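Local coordinates for protein peptide methionine sulfoxide reductase MsrA (Treponema denticola ATCC 35405, PDB 5FA9) that probably repairs oxidatively damaged proteins by reducing both S- and R-epimers of methionine sulfoxide to methionine, with MsrA and MsrB activities fused in one chain, at residues Trp232-Ala238 with Leu282-Gly288; Ile5-Gly9 with Leu68-Tyr72; Lys160-Asp164 with Asp306-Tyr310. The protein carries 2 engineered substitutions. The contacts are given in a common frame with arbitrary orientation. Residue numbers count along the deposited sequence, not the author numbering.

Overall arrangement
The chain joins an MsrA-family part to an MsrB-family part, and the three contacts fall in the MsrA part, the MsrB part and where the two meet. Interaction 2 comes first along the chain. It packs strand 2-8 of the mixed MsrA sheet against helix 65-74. Interaction 1 pairs strands 234-235 and 283-286 in the antiparallel MsrB sheet, about 27 Å away between centres. Interaction 3 ties loop 160-164 to 306-310, and its sequence span encloses interaction 1. Its centre lies about 20 Å from that of interaction 1 and about 14 Å from that of interaction 2. It rests on Ala70 and His71, so the loop and the C-terminal part meet beside the MsrA helix.

Interaction 1 (Trp232-Ala238 with Leu282-Gly288); sequences WPSFTKA and LRYSING. Engineered in segment 282-288: Ser285 (natural residue Cys).
Two short antiparallel strands, 234-235 and 283-286, pair edge to edge. Ser234 and Ser285 form a non-hydrogen-bonded pair, Phe235 and Tyr284 a hydrogen-bonded one. In each pair the CA atoms are 4.8 Å apart. Phe235 N donates to Tyr284 O (3.0 Å), Tyr284 N to Phe235 O (2.7 Å) and Ile286 N to Pro233 O (3.0 Å). Ser234 and Phe235 are extended. Thr236 departs from this (phi/psi -90/-19), and its CA makes a CA-H...O contact with Leu282 O (3.5 Å).

Ser234 (m) and Ser285 (t, an engineered replacement of Cys) share one face. A water joins Ser285 OG (3.1 Å) to Ser234 OG (2.6 Å) and Arg283 NH1 (2.9 Å). Arg283 (t, t) makes a salt bridge with Asp274. Trp232 (m) puts CB 3.6 Å from Ser285 OG, and its NE1 bonds Glu194 O.

Phe235 and Tyr284, both m with chi2 near 90°, lie on the other face, with CB atoms 4.1 Å apart. Phe235 CD1 lies 4.2 Å from CG1 of Ile286, which is m, m. The Phe235 ring stacks on Phe220. The Tyr284 ring runs beside the 236-238 backbone, with CE1 3.6 Å from Lys237 CA. Its OH bonds Tyr246 OH and a water (2.9 Å) that also accepts from Ala238 N (3.1 Å).

Strand 283-286 also pairs with strand 267-272, and strand 234-235 with 225-226. The arrangement belongs to the antiparallel sheet of the SelR (MsrB) domain.

Interaction 2 (Ile5-Gly9 with Leu68-Tyr72); sequences IYLAG and LLAHY
This is buried helix-on-sheet packing in the alpha/beta fold of the MsrA part. Helix 65-74 lies over strand 2-8, which runs between strands 51-59 and 95-98 of the mixed sheet. Residues 5-8 are extended, and 68-72 are a regular helix with Tyr72 N bonded to Leu68 O at 3.0 Å. The short axes are nearly parallel, at 8°, and approach to 10.5 Å. That spacing leaves room for one layer of interlocking side chains. The CA atoms of Ile5 and Leu68 are 9.0 Å apart, and those of Gly9 and Tyr72 are 7.6 Å apart.

Ile5 and Leu7 point toward the helix. Ile5 (t, p) brings CG2 to 4.2 Å from Leu68 CD1, with Leu68 in the m, t rotamer. Leu7 (m, t) reaches between helix residues. Its CD2 is 4.1 Å from Leu69 CD2, and its CB is 3.9 Å from Tyr72 CD1. Leu69 is also m, t. Leu7 CD2 lies over one face of the Tyr72 ring. Phe19 of helix 12-19 and Ile96 of strand 95-98 extend this apolar layer.

Gly9 passes close to the tyrosine ring, with its CA 4.1 Å from Tyr72 CE1. Ser11, the changed residue at the predicted active site, follows just beyond in sequence. The t rotamer of Tyr72, with chi2 of 71°, sends the phenol toward Ala8 and Gly9, and Tyr72 OH donates a hydrogen bond to Ala8 O at 2.7 Å.

Interaction 3 (Lys160-Asp164 with Asp306-Tyr310); sequences KPLYD and DYLPY
A tyrosine cluster holds the irregular loop 160-164 against 306-310. Tyr163 is the loop's main contact residue, and its CA is 7.8 Å from that of Asp306. Its m rotamer, with chi2 of -75°, lays the ring across 306-310.

Asp306 (m) comes first. Its CB packs 3.8 Å from Tyr163 CD1, while its carboxylate makes a salt bridge with Lys117. Asp306 O accepts from a water (2.9 Å) that also bonds Tyr163 OH (2.8 Å).

Tyr307 (m, chi2 -86°) follows. It turns its ring edge toward the face of the Tyr163 ring. The centroids of this edge-to-face pair are 4.7 Å apart and the planes meet at 50°. Tyr307 CE1 lies 3.6 Å from Tyr163 CD2, and Tyr307 OH lies 3.3 Å from Tyr163 CB. A second water joins Tyr307 OH (2.7 Å) to Asp164 O (2.8 Å).

After Leu308 and Pro309, the weakly bonded helical turn brings Tyr310 (m) back to the loop. Tyr310 N bonds Tyr307 O at 3.3 Å. Tyr310 OH and Tyr163 OH share a hydrogen bond of 2.7 Å.

The cluster joins the loop between helices 142-145 and 173-179 to the C-terminal part of the chain. Leu162 and Tyr163 rest on helix 65-74, Tyr307 touches Met299 of helix 296-299, and Pro309 packs on helix 104-115. Tyr310 O accepts a hydrogen bond from Ser221 OG of strand 218-221.

Interaction 1 (Trp232-Ala238 with Leu282-Gly288)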
loop_
_atom_site.group_PDB
_atom_site.type_symbol
_atom_site.label_atom_id
_atom_site.label_comp_id
_atom_site.label_asym_id
_atom_site.label_seq_id
_atom_site.Cartn_x
_atom_site.Cartn_y
_atom_site.Cartn_z
ATOM N N TRP B 232 10.644 12.515 -26.836
ATOM C CA TRP B 232 9.749 11.420 -27.198
ATOM C C TRP B 232 8.495 11.419 -26.334
ATOM O O TRP B 232 8.532 11.862 -25.186
ATOM C CB TRP B 232 10.461 10.070 -27.072
ATOM C CG TRP B 232 11.612 9.894 -28.011
ATOM C CD1 TRP B 232 11.546 9.656 -29.353
ATOM C CD2 TRP B 232 13.005 9.918 -27.675
ATOM N NE1 TRP B 232 12.812 9.544 -29.876
ATOM C CE2 TRP B 232 13.724 9.699 -28.867
ATOM C CE3 TRP B 232 13.711 10.109 -26.485
ATOM C CZ2 TRP B 232 15.116 9.665 -28.901
ATOM C CZ3 TRP B 232 15.094 10.076 -26.522
ATOM C CH2 TRP B 232 15.782 9.856 -27.721
ATOM N N PRO B 233 7.374 10.937 -26.895
ATOM C CA PRO B 233 6.156 10.701 -26.115
ATOM C C PRO B 233 6.439 9.834 -24.893
ATOM O O PRO B 233 6.937 8.718 -25.035
ATOM C CB PRO B 233 5.242 9.978 -27.105
ATOM C CG PRO B 233 5.675 10.481 -28.436
ATOM C CD PRO B 233 7.162 10.701 -28.335
ATOM N N SER B 234 6.124 10.346 -23.708
ATOM C CA SER B 234 6.455 9.653 -22.469
ATOM C C SER B 234 5.214 9.366 -21.632
ATOM O O SER B 234 4.332 10.214 -21.497
ATOM C CB SER B 234 7.459 10.471 -21.654
ATOM O OG SER B 234 8.640 10.710 -22.398
ATOM N N PHE B 235 5.157 8.163 -21.073
ATOM C CA PHE B 235 4.017 7.738 -20.271
ATOM C C PHE B 235 4.479 7.153 -18.939
ATOM O O PHE B 235 5.600 6.657 -18.824
ATOM C CB PHE B 235 3.173 6.715 -21.035
ATOM C CG PHE B 235 2.668 7.213 -22.360
ATOM C CD1 PHE B 235 3.421 7.050 -23.510
ATOM C CD2 PHE B 235 1.437 7.843 -22.454
ATOM C CE1 PHE B 235 2.958 7.508 -24.730
ATOM C CE2 PHE B 235 0.969 8.301 -23.671
ATOM C CZ PHE B 235 1.731 8.134 -24.811
ATOM N N THR B 236 3.610 7.219 -17.934
ATOM C CA THR B 236 3.946 6.730 -16.601
ATOM C C THR B 236 3.575 5.260 -16.434
ATOM O O THR B 236 4.074 4.585 -15.534
ATOM C CB THR B 236 3.242 7.552 -15.508
ATOM O OG1 THR B 236 1.823 7.376 -15.613
ATOM C CG2 THR B 236 3.579 9.028 -15.652
ATOM N N LYS B 237 2.699 4.772 -17.307
ATOM C CA LYS B 237 2.264 3.380 -17.266
ATOM C C LYS B 237 1.575 2.982 -18.565
ATOM O O LYS B 237 1.265 3.831 -19.399
ATOM C CB LYS B 237 1.318 3.142 -16.087
ATOM C CG LYS B 237 -0.075 3.721 -16.286
ATOM C CD LYS B 237 -0.937 3.535 -15.047
ATOM C CE LYS B 237 -1.168 2.063 -14.749
ATOM N NZ LYS B 237 -1.909 1.380 -15.845
ATOM N N ALA B 238 1.338 1.684 -18.725
ATOM C CA ALA B 238 0.568 1.181 -19.854
ATOM C C ALA B 238 -0.921 1.319 -19.557
ATOM O O ALA B 238 -1.317 1.443 -18.397
ATOM C CB ALA B 238 0.925 -0.265 -20.145
ATOM N N LEU B 282 8.070 5.408 -13.154
ATOM C CA LEU B 282 8.360 4.788 -14.442
ATOM C C LEU B 282 8.224 5.780 -15.591
ATOM O O LEU B 282 7.268 6.552 -15.647
ATOM C CB LEU B 282 7.436 3.592 -14.681
ATOM C CG LEU B 282 7.525 2.436 -13.686
ATOM C CD1 LEU B 282 6.328 1.508 -13.835
ATOM C CD2 LEU B 282 8.826 1.673 -13.871
ATOM N N ARG B 283 9.186 5.750 -16.507
ATOM C CA ARG B 283 9.110 6.555 -17.720
ATOM C C ARG B 283 9.104 5.669 -18.959
ATOM O O ARG B 283 10.131 5.104 -19.337
ATOM C CB ARG B 283 10.272 7.548 -17.792
ATOM C CG ARG B 283 10.331 8.328 -19.102
ATOM C CD ARG B 283 11.369 9.440 -19.050
ATOM N NE ARG B 283 12.726 8.926 -18.892
ATOM C CZ ARG B 283 13.616 8.855 -19.877
ATOM N NH1 ARG B 283 13.294 9.265 -21.097
ATOM N NH2 ARG B 283 14.830 8.376 -19.642
ATOM N N TYR B 284 7.938 5.543 -19.583
ATOM C CA TYR B 284 7.822 4.797 -20.826
ATOM C C TYR B 284 8.116 5.704 -22.013
ATOM O O TYR B 284 7.272 6.503 -22.417
ATOM C CB TYR B 284 6.428 4.179 -20.961
ATOM C CG TYR B 284 6.178 3.010 -20.034
ATOM C CD1 TYR B 284 5.808 3.213 -18.710
ATOM C CD2 TYR B 284 6.311 1.703 -20.484
ATOM C CE1 TYR B 284 5.578 2.146 -17.861
ATOM C CE2 TYR B 284 6.083 0.632 -19.642
ATOM C CZ TYR B 284 5.717 0.858 -18.333
ATOM O OH TYR B 284 5.490 -0.208 -17.494
ATOM N N SER B 285 9.317 5.578 -22.567
ATOM C CA SER B 285 9.708 6.372 -23.724
ATOM C C SER B 285 9.318 5.640 -25.002
ATOM O O SER B 285 9.905 4.614 -25.344
ATOM C CB SER B 285 11.210 6.660 -23.703
ATOM O OG SER B 285 11.545 7.690 -24.617
ATOM N N ILE B 286 8.321 6.171 -25.700
ATOM C CA ILE B 286 7.745 5.489 -26.854
ATOM C C ILE B 286 7.816 6.351 -28.108
ATOM O O ILE B 286 7.492 7.537 -28.075
ATOM C CB ILE B 286 6.273 5.100 -26.593
ATOM C CG1 ILE B 286 6.144 4.340 -25.272
ATOM C CG2 ILE B 286 5.718 4.278 -27.748
ATOM C CD1 ILE B 286 6.900 3.030 -25.243
ATOM N N ASN B 287 8.250 5.751 -29.211
ATOM C CA ASN B 287 8.264 6.436 -30.497
ATOM C C ASN B 287 6.848 6.762 -30.958
ATOM O O ASN B 287 5.977 5.891 -30.973
ATOM C CB ASN B 287 8.975 5.588 -31.554
ATOM C CG ASN B 287 10.420 5.296 -31.195
ATOM O OD1 ASN B 287 11.302 6.133 -31.389
ATOM N ND2 ASN B 287 10.670 4.100 -30.675
ATOM N N GLY B 288 6.621 8.021 -31.321
ATOM C CA GLY B 288 5.331 8.448 -31.830
ATOM C C GLY B 288 4.936 7.727 -33.105
ATOM O O GLY B 288 3.752 7.500 -33.358
HETATM O O HOH W 1 11.197 10.200 -22.859
HETATM O O HOH W 2 4.930 5.061 -13.135
HETATM O O HOH W 3 2.728 -0.039 -16.507
#

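Interaction 2 (Ile5-Gly9 with Leu68-Tyr72)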
loop_
_atom_site.group_PDB
_atom_site.type_symbol
_atom_site.label_atom_id
_atom_site.label_comp_id
_atom_site.label_asym_id
_atom_site.label_seq_id
_atom_site.Cartn_x
_atom_site.Cartn_y
_atom_site.Cartn_z
ATOM N N ILE B 5 -8.311 -2.091 -2.549
ATOM C CA ILE B 5 -9.730 -2.087 -2.873
ATOM C C ILE B 5 -10.337 -3.421 -2.431
ATOM O O ILE B 5 -9.646 -4.441 -2.397
ATOM C CB ILE B 5 -9.962 -1.849 -4.387
ATOM C CG1 ILE B 5 -11.450 -1.659 -4.697
ATOM C CG2 ILE B 5 -9.361 -2.979 -5.213
ATOM C CD1 ILE B 5 -12.037 -0.390 -4.122
ATOM N N TYR B 6 -11.618 -3.412 -2.076
ATOM C CA TYR B 6 -12.273 -4.617 -1.580
ATOM C C TYR B 6 -13.415 -5.037 -2.500
ATOM O O TYR B 6 -14.343 -4.266 -2.744
ATOM C CB TYR B 6 -12.787 -4.395 -0.156
ATOM C CG TYR B 6 -11.688 -4.158 0.860
ATOM C CD1 TYR B 6 -11.048 -2.927 0.951
ATOM C CD2 TYR B 6 -11.291 -5.167 1.729
ATOM C CE1 TYR B 6 -10.043 -2.709 1.875
ATOM C CE2 TYR B 6 -10.289 -4.957 2.658
ATOM C CZ TYR B 6 -9.668 -3.727 2.725
ATOM O OH TYR B 6 -8.669 -3.516 3.649
ATOM N N LEU B 7 -13.342 -6.265 -3.004
ATOM C CA LEU B 7 -14.303 -6.743 -3.992
ATOM C C LEU B 7 -15.018 -8.017 -3.550
ATOM O O LEU B 7 -14.384 -9.029 -3.250
ATOM C CB LEU B 7 -13.602 -6.983 -5.332
ATOM C CG LEU B 7 -12.881 -5.777 -5.936
ATOM C CD1 LEU B 7 -12.171 -6.167 -7.220
ATOM C CD2 LEU B 7 -13.856 -4.636 -6.181
ATOM N N ALA B 8 -16.345 -7.956 -3.513
ATOM C CA ALA B 8 -17.162 -9.126 -3.217
ATOM C C ALA B 8 -17.856 -9.617 -4.482
ATOM O O ALA B 8 -18.732 -8.940 -5.019
ATOM C CB ALA B 8 -18.183 -8.805 -2.137
ATOM N N GLY B 9 -17.457 -10.790 -4.960
ATOM C CA GLY B 9 -18.017 -11.344 -6.179
ATOM C C GLY B 9 -18.317 -12.828 -6.086
ATOM O O GLY B 9 -17.931 -13.602 -6.961
ATOM N N LEU B 68 -8.796 -3.072 -12.724
ATOM C CA LEU B 68 -9.228 -3.967 -11.655
ATOM C C LEU B 68 -10.746 -4.110 -11.618
ATOM O O LEU B 68 -11.271 -5.206 -11.423
ATOM C CB LEU B 68 -8.720 -3.473 -10.301
ATOM C CG LEU B 68 -7.231 -3.669 -10.016
ATOM C CD1 LEU B 68 -6.905 -3.215 -8.607
ATOM C CD2 LEU B 68 -6.832 -5.123 -10.216
ATOM N N LEU B 69 -11.447 -2.998 -11.807
ATOM C CA LEU B 69 -12.903 -3.020 -11.836
ATOM C C LEU B 69 -13.395 -3.667 -13.126
ATOM O O LEU B 69 -14.469 -4.267 -13.159
ATOM C CB LEU B 69 -13.469 -1.608 -11.689
ATOM C CG LEU B 69 -13.250 -0.960 -10.320
ATOM C CD1 LEU B 69 -13.883 0.421 -10.264
ATOM C CD2 LEU B 69 -13.796 -1.852 -9.214
ATOM N N ALA B 70 -12.602 -3.538 -14.185
ATOM C CA ALA B 70 -12.913 -4.188 -15.452
ATOM C C ALA B 70 -12.830 -5.704 -15.298
ATOM O O ALA B 70 -13.698 -6.433 -15.778
ATOM C CB ALA B 70 -11.974 -3.707 -16.548
ATOM N N HIS B 71 -11.778 -6.172 -14.631
ATOM C CA HIS B 71 -11.632 -7.590 -14.319
ATOM C C HIS B 71 -12.778 -8.069 -13.440
ATOM O O HIS B 71 -13.308 -9.164 -13.634
ATOM C CB HIS B 71 -10.297 -7.866 -13.620
ATOM C CG HIS B 71 -9.113 -7.840 -14.536
ATOM N ND1 HIS B 71 -8.874 -8.825 -15.471
ATOM C CD2 HIS B 71 -8.093 -6.958 -14.651
ATOM C CE1 HIS B 71 -7.763 -8.545 -16.128
ATOM N NE2 HIS B 71 -7.269 -7.417 -15.649
ATOM N N TYR B 72 -13.146 -7.242 -12.468
ATOM C CA TYR B 72 -14.200 -7.579 -11.518
ATOM C C TYR B 72 -15.537 -7.819 -12.212
ATOM O O TYR B 72 -16.195 -8.832 -11.972
ATOM C CB TYR B 72 -14.339 -6.471 -10.471
ATOM C CG TYR B 72 -15.531 -6.636 -9.555
ATOM C CD1 TYR B 72 -15.563 -7.642 -8.599
ATOM C CD2 TYR B 72 -16.617 -5.774 -9.637
ATOM C CE1 TYR B 72 -16.649 -7.795 -7.759
ATOM C CE2 TYR B 72 -17.705 -5.917 -8.799
ATOM C CZ TYR B 72 -17.716 -6.930 -7.862
ATOM O OH TYR B 72 -18.799 -7.078 -7.026
#

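Interaction 3 (Lys160-Asp164 with Asp306-Tyr310)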
loop_
_atom_site.group_PDB
_atom_site.type_symbol
_atom_site.label_atom_id
_atom_site.label_comp_id
_atom_site.label_asym_id
_atom_site.label_seq_id
_atom_site.Cartn_x
_atom_site.Cartn_y
_atom_site.Cartn_z
ATOM N N LYS B 160 -6.022 -14.755 -20.200
ATOM C CA LYS B 160 -6.637 -14.504 -21.498
ATOM C C LYS B 160 -6.997 -13.023 -21.616
ATOM O O LYS B 160 -7.121 -12.339 -20.600
ATOM C CB LYS B 160 -7.874 -15.391 -21.676
ATOM C CG LYS B 160 -7.548 -16.871 -21.808
ATOM C CD LYS B 160 -8.806 -17.722 -21.852
ATOM C CE LYS B 160 -8.463 -19.193 -22.020
ATOM N NZ LYS B 160 -9.681 -20.051 -22.063
ATOM N N PRO B 161 -7.155 -12.520 -22.855
ATOM C CA PRO B 161 -7.440 -11.094 -23.065
ATOM C C PRO B 161 -8.661 -10.585 -22.300
ATOM O O PRO B 161 -9.711 -11.227 -22.297
ATOM C CB PRO B 161 -7.680 -11.010 -24.575
ATOM C CG PRO B 161 -6.857 -12.109 -25.133
ATOM C CD PRO B 161 -6.946 -13.226 -24.133
ATOM N N LEU B 162 -8.503 -9.434 -21.652
ATOM C CA LEU B 162 -9.588 -8.804 -20.911
ATOM C C LEU B 162 -10.643 -8.246 -21.861
ATOM O O LEU B 162 -11.836 -8.258 -21.557
ATOM C CB LEU B 162 -9.043 -7.691 -20.013
ATOM C CG LEU B 162 -10.046 -6.903 -19.167
ATOM C CD1 LEU B 162 -10.872 -7.832 -18.297
ATOM C CD2 LEU B 162 -9.329 -5.868 -18.313
ATOM N N TYR B 163 -10.192 -7.767 -23.015
ATOM C CA TYR B 163 -11.083 -7.170 -24.002
ATOM C C TYR B 163 -11.042 -7.929 -25.322
ATOM O O TYR B 163 -10.159 -8.756 -25.547
ATOM C CB TYR B 163 -10.719 -5.702 -24.235
ATOM C CG TYR B 163 -10.774 -4.854 -22.987
ATOM C CD1 TYR B 163 -11.990 -4.467 -22.441
ATOM C CD2 TYR B 163 -9.609 -4.437 -22.355
ATOM C CE1 TYR B 163 -12.047 -3.691 -21.300
ATOM C CE2 TYR B 163 -9.655 -3.660 -21.213
ATOM C CZ TYR B 163 -10.877 -3.290 -20.691
ATOM O OH TYR B 163 -10.931 -2.517 -19.554
ATOM N N ASP B 164 -12.011 -7.644 -26.187
ATOM C CA ASP B 164 -12.059 -8.244 -27.514
ATOM C C ASP B 164 -10.830 -7.859 -28.330
ATOM O O ASP B 164 -10.646 -6.694 -28.682
ATOM C CB ASP B 164 -13.334 -7.817 -28.246
ATOM C CG ASP B 164 -13.490 -8.495 -29.593
ATOM O OD1 ASP B 164 -12.888 -9.571 -29.794
ATOM O OD2 ASP B 164 -14.216 -7.951 -30.451
ATOM N N ASP B 306 -14.863 0.496 -24.779
ATOM C CA ASP B 306 -14.491 -0.187 -23.545
ATOM C C ASP B 306 -13.311 0.478 -22.839
ATOM O O ASP B 306 -13.020 0.172 -21.682
ATOM C CB ASP B 306 -14.157 -1.652 -23.831
ATOM C CG ASP B 306 -15.379 -2.464 -24.213
ATOM O OD1 ASP B 306 -16.507 -1.963 -24.030
ATOM O OD2 ASP B 306 -15.209 -3.603 -24.698
ATOM N N TYR B 307 -12.637 1.390 -23.533
ATOM C CA TYR B 307 -11.413 1.992 -23.015
ATOM C C TYR B 307 -11.610 3.429 -22.534
ATOM O O TYR B 307 -10.644 4.112 -22.192
ATOM C CB TYR B 307 -10.316 1.945 -24.081
ATOM C CG TYR B 307 -9.967 0.545 -24.529
ATOM C CD1 TYR B 307 -9.027 -0.211 -23.840
ATOM C CD2 TYR B 307 -10.584 -0.026 -25.635
ATOM C CE1 TYR B 307 -8.707 -1.494 -24.243
ATOM C CE2 TYR B 307 -10.270 -1.309 -26.045
ATOM C CZ TYR B 307 -9.331 -2.037 -25.346
ATOM O OH TYR B 307 -9.014 -3.314 -25.752
ATOM N N LEU B 308 -12.858 3.883 -22.513
ATOM C CA LEU B 308 -13.175 5.238 -22.061
ATOM C C LEU B 308 -12.738 5.555 -20.618
ATOM O O LEU B 308 -12.203 6.638 -20.375
ATOM C CB LEU B 308 -14.679 5.505 -22.211
ATOM C CG LEU B 308 -15.255 5.443 -23.626
ATOM C CD1 LEU B 308 -16.756 5.692 -23.607
ATOM C CD2 LEU B 308 -14.557 6.436 -24.542
ATOM N N PRO B 309 -12.960 4.632 -19.656
ATOM C CA PRO B 309 -12.557 4.980 -18.285
ATOM C C PRO B 309 -11.054 5.188 -18.096
ATOM O O PRO B 309 -10.653 5.841 -17.133
ATOM C CB PRO B 309 -13.032 3.775 -17.468
ATOM C CG PRO B 309 -14.149 3.207 -18.256
ATOM C CD PRO B 309 -13.725 3.371 -19.681
ATOM N N TYR B 310 -10.235 4.645 -18.992
ATOM C CA TYR B 310 -8.789 4.821 -18.893
ATOM C C TYR B 310 -8.388 6.250 -19.251
ATOM O O TYR B 310 -7.318 6.719 -18.864
ATOM C CB TYR B 310 -8.059 3.821 -19.790
ATOM C CG TYR B 310 -8.254 2.381 -19.373
ATOM C CD1 TYR B 310 -7.669 1.890 -18.213
ATOM C CD2 TYR B 310 -9.021 1.513 -20.138
ATOM C CE1 TYR B 310 -7.845 0.576 -17.824
ATOM C CE2 TYR B 310 -9.202 0.195 -19.759
ATOM C CZ TYR B 310 -8.611 -0.267 -18.602
ATOM O OH TYR B 310 -8.791 -1.578 -18.221
HETATM O O HOH W 4 -13.426 -1.252 -19.171
HETATM O O HOH W 5 -10.904 -4.222 -27.430
#